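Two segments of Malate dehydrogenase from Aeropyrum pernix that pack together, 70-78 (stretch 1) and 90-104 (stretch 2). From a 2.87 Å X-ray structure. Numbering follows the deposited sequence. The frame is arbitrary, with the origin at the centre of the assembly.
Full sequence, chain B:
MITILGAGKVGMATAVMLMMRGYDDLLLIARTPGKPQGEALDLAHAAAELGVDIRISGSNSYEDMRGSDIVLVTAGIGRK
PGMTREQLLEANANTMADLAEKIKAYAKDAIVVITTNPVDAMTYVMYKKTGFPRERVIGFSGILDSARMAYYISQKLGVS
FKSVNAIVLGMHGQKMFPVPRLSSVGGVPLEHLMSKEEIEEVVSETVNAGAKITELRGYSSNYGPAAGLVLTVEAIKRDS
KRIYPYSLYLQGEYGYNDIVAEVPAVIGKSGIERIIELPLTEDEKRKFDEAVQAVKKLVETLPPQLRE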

# COMPACT_ATOMS: atom_id res chain seq x y z
N ILE B 70 12.05 0.99 18.42
CA ILE B 70 12.04 -0.45 18.27
C ILE B 70 13.38 -0.99 17.80
O ILE B 70 13.99 -0.46 16.86
CB ILE B 70 10.97 -0.86 17.25
CG1 ILE B 70 9.64 -0.22 17.64
CG2 ILE B 70 10.90 -2.39 17.15
CD1 ILE B 70 8.55 -0.32 16.60
N VAL B 71 13.82 -2.06 18.45
CA VAL B 71 15.07 -2.73 18.11
C VAL B 71 14.71 -4.17 17.76
O VAL B 71 14.27 -4.93 18.62
CB VAL B 71 16.05 -2.74 19.30
CG1 VAL B 71 17.24 -3.64 18.97
CG2 VAL B 71 16.53 -1.33 19.60
N LEU B 72 14.90 -4.53 16.50
CA LEU B 72 14.58 -5.88 16.04
C LEU B 72 15.84 -6.76 16.07
O LEU B 72 16.80 -6.50 15.36
CB LEU B 72 14.00 -5.84 14.62
CG LEU B 72 12.76 -4.96 14.38
CD1 LEU B 72 12.34 -5.08 12.92
CD2 LEU B 72 11.61 -5.38 15.28
N VAL B 73 15.81 -7.79 16.91
CA VAL B 73 16.93 -8.71 17.05
C VAL B 73 16.73 -9.97 16.20
O VAL B 73 15.77 -10.73 16.37
CB VAL B 73 17.13 -9.10 18.54
CG1 VAL B 73 18.25 -10.12 18.68
CG2 VAL B 73 17.45 -7.85 19.35
N THR B 74 17.67 -10.16 15.28
CA THR B 74 17.66 -11.27 14.32
C THR B 74 19.08 -11.80 14.14
O THR B 74 19.34 -12.68 13.33
CB THR B 74 17.19 -10.76 12.96
OG1 THR B 74 18.18 -9.86 12.44
CG2 THR B 74 15.88 -9.97 13.11
N ALA B 75 20.00 -11.24 14.93
CA ALA B 75 21.41 -11.58 14.88
C ALA B 75 21.83 -13.03 15.08
O ALA B 75 22.99 -13.36 14.82
CB ALA B 75 22.17 -10.71 15.85
N GLY B 76 20.96 -13.89 15.43
CA GLY B 76 21.50 -15.19 15.75
C GLY B 76 22.14 -15.90 14.56
O GLY B 76 22.57 -15.26 13.61
N ILE B 77 22.08 -17.19 14.66
CA ILE B 77 22.55 -18.21 13.71
C ILE B 77 21.39 -19.11 13.36
O ILE B 77 20.59 -19.43 14.27
CB ILE B 77 23.81 -18.94 14.09
CG1 ILE B 77 24.28 -20.00 13.13
CG2 ILE B 77 23.93 -19.40 15.51
CD1 ILE B 77 24.68 -19.58 11.75
N GLY B 78 21.06 -19.63 12.22
CA GLY B 78 19.98 -20.58 12.02
C GLY B 78 20.35 -22.05 11.95
O GLY B 78 21.48 -22.39 11.59
N GLU B 90 23.21 -22.71 22.70
CA GLU B 90 24.31 -22.16 23.49
C GLU B 90 24.97 -21.06 22.67
O GLU B 90 25.34 -20.02 23.20
CB GLU B 90 25.31 -23.27 23.82
CG GLU B 90 26.41 -22.87 24.78
CD GLU B 90 27.11 -24.06 25.39
OE1 GLU B 90 26.40 -24.89 26.01
OE2 GLU B 90 28.35 -24.18 25.25
N ALA B 91 25.09 -21.31 21.37
CA ALA B 91 25.68 -20.35 20.45
C ALA B 91 24.85 -19.06 20.45
O ALA B 91 25.37 -17.99 20.76
CB ALA B 91 25.73 -20.95 19.04
N ASN B 92 23.56 -19.17 20.11
CA ASN B 92 22.66 -18.01 20.06
C ASN B 92 22.46 -17.34 21.43
O ASN B 92 22.23 -16.11 21.51
CB ASN B 92 21.31 -18.42 19.44
CG ASN B 92 21.43 -18.70 17.93
OD1 ASN B 92 22.23 -18.07 17.24
ND2 ASN B 92 20.62 -19.62 17.43
N ALA B 93 22.56 -18.13 22.50
CA ALA B 93 22.43 -17.61 23.86
C ALA B 93 23.59 -16.64 24.09
O ALA B 93 23.40 -15.57 24.66
CB ALA B 93 22.50 -18.74 24.87
N ASN B 94 24.78 -17.00 23.62
CA ASN B 94 25.92 -16.12 23.79
C ASN B 94 25.72 -14.85 23.00
O ASN B 94 26.05 -13.76 23.47
CB ASN B 94 27.20 -16.82 23.34
CG ASN B 94 27.64 -17.89 24.31
OD1 ASN B 94 28.07 -17.59 25.42
ND2 ASN B 94 27.51 -19.16 23.90
N THR B 95 25.18 -14.98 21.80
CA THR B 95 24.94 -13.82 20.98
C THR B 95 23.97 -12.87 21.68
O THR B 95 24.24 -11.67 21.80
CB THR B 95 24.34 -14.23 19.64
OG1 THR B 95 25.30 -15.02 18.93
CG2 THR B 95 23.98 -13.01 18.82
N MET B 96 22.85 -13.41 22.14
CA MET B 96 21.85 -12.60 22.83
C MET B 96 22.49 -11.82 24.00
O MET B 96 22.34 -10.61 24.08
CB MET B 96 20.71 -13.50 23.33
CG MET B 96 19.93 -14.24 22.22
SD MET B 96 19.13 -13.15 21.00
CE MET B 96 20.42 -12.97 19.79
N ALA B 97 23.20 -12.52 24.87
CA ALA B 97 23.87 -11.89 26.01
C ALA B 97 24.72 -10.73 25.54
O ALA B 97 24.59 -9.60 26.01
CB ALA B 97 24.74 -12.90 26.74
N ASP B 98 25.60 -11.02 24.61
CA ASP B 98 26.48 -10.00 24.10
C ASP B 98 25.73 -8.77 23.61
O ASP B 98 26.09 -7.62 23.92
CB ASP B 98 27.33 -10.55 22.98
CG ASP B 98 28.27 -9.53 22.44
OD1 ASP B 98 29.28 -9.26 23.12
OD2 ASP B 98 27.97 -8.98 21.36
N LEU B 99 24.67 -9.01 22.83
CA LEU B 99 23.83 -7.96 22.27
C LEU B 99 23.02 -7.24 23.35
O LEU B 99 22.78 -6.03 23.27
CB LEU B 99 22.89 -8.56 21.23
CG LEU B 99 23.27 -8.50 19.74
CD1 LEU B 99 24.76 -8.56 19.56
CD2 LEU B 99 22.57 -9.64 19.02
N ALA B 100 22.60 -7.98 24.37
CA ALA B 100 21.84 -7.39 25.46
C ALA B 100 22.59 -6.20 26.06
O ALA B 100 22.00 -5.15 26.31
CB ALA B 100 21.57 -8.44 26.54
N GLU B 101 23.89 -6.38 26.29
CA GLU B 101 24.72 -5.34 26.87
C GLU B 101 24.72 -4.07 26.01
O GLU B 101 24.80 -2.97 26.53
CB GLU B 101 26.15 -5.84 27.09
CG GLU B 101 26.31 -6.94 28.16
CD GLU B 101 25.84 -6.51 29.55
OE1 GLU B 101 26.47 -5.61 30.15
OE2 GLU B 101 24.83 -7.08 30.04
N LYS B 102 24.64 -4.23 24.69
CA LYS B 102 24.62 -3.08 23.79
C LYS B 102 23.28 -2.37 23.93
O LYS B 102 23.24 -1.15 24.09
CB LYS B 102 24.81 -3.50 22.33
CG LYS B 102 25.97 -4.45 22.10
CD LYS B 102 27.27 -3.85 22.52
CE LYS B 102 28.36 -4.88 22.56
NZ LYS B 102 29.47 -4.37 23.41
N ILE B 103 22.19 -3.13 23.87
CA ILE B 103 20.83 -2.57 23.99
C ILE B 103 20.71 -1.83 25.33
O ILE B 103 20.22 -0.71 25.40
CB ILE B 103 19.71 -3.69 23.95
CG1 ILE B 103 19.71 -4.42 22.59
CG2 ILE B 103 18.34 -3.07 24.21
CD1 ILE B 103 19.37 -3.55 21.40
N LYS B 104 21.19 -2.49 26.39
CA LYS B 104 21.15 -1.96 27.76
C LYS B 104 21.83 -0.60 27.92
O LYS B 104 21.41 0.21 28.76
CB LYS B 104 21.79 -2.98 28.72
CG LYS B 104 21.68 -2.61 30.20
CD LYS B 104 21.47 -3.82 31.12
CE LYS B 104 22.72 -4.15 31.92
NZ LYS B 104 23.77 -4.68 31.00

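A short strand, 70-73, runs against the helix 90-104 in nearly the opposite direction, with 166° between their N-to-C directions and a closest axis approach of 11.5 Å. That spacing leaves room for a layer of side chains between the two backbones. The gap narrows along stretch 1: the CA atoms of Val 71 and Ile 103 are 8.2 Å apart, whereas those of Gly 76 and Asn 92 are 5.3 Å apart. Because the directions oppose, the contacts move toward earlier parts of the helix as stretch 1 advances. The contact buries 405 Å² in all, and its chemistry changes from apolar to polar along the way.

The strand sets the first rule, alternation. Ile 70 and Leu 72 make no contact with the helix, while Val 71 and Val 73 point their CA-to-CB bonds toward it. Val 71, in the t rotamer, meets Ile 103, whose m,m side chain places CD1 3.2 Å from Val 71 CG1. This is tight for two methyl groups, and both residues are buried.

Val 73, also t, reaches Leu 99, about one turn back along the helix from Ile 103, and Met 96, about two turns back. Its CG1 lies 3.8 Å from Met 96 CE and, more loosely, 4.4 Å from Leu 99 CD2. The CA-to-CB bond of Met 96 points sideways, but its flexible chain turns so that the terminal methyl comes nearer the strand. A long unbranched side chain can thus fill space that its starting direction would miss. Leu 99 points toward stretch 1 directly, though its chi1 of -97° and chi2 of 32° both lie between the usual wells.

After the strand ends, Thr 74 points away from the helix, and its OG1 is hydrogen-bonded elsewhere in the structure. Ala 75 turns back toward it. Its CB sits 3.4 Å from Leu 99 CD2, so the same leucine methyl serves both Val 73 and Ala 75, and Ala 75 CB lies 4.2 Å from Thr 95 CG2. Thr 95 therefore offers its methyl to this contact, while its OG1 makes a weak hydrogen bond to Ala 91 O, 3.5 Å away within the helix.

At Gly 76 the absence of a side chain permits the close approach. Its CA is 3.3 Å from Asn 92 OD1, and a CB in ideal position would be 2.9 Å from that oxygen, a clash.

Ile 77 completes the contact through its backbone. Ile 77 N donates to Asn 92 OD1 at 2.7 Å, and Asn 92 ND2 donates to Ile 77 O at 3.2 Å with an angle of 157°. One amide side chain thus satisfies both the NH and the carbonyl of a single loop residue, pinning the loop to the helix independently of that residue's side chain. The placement of OD1 is less certain, since it is crowded in the model. Ile 77 also adds a peripheral apolar touch, its CG2 lying 4.3 Å from Ala 91 CB; Gly 78 then leaves the helix without contact.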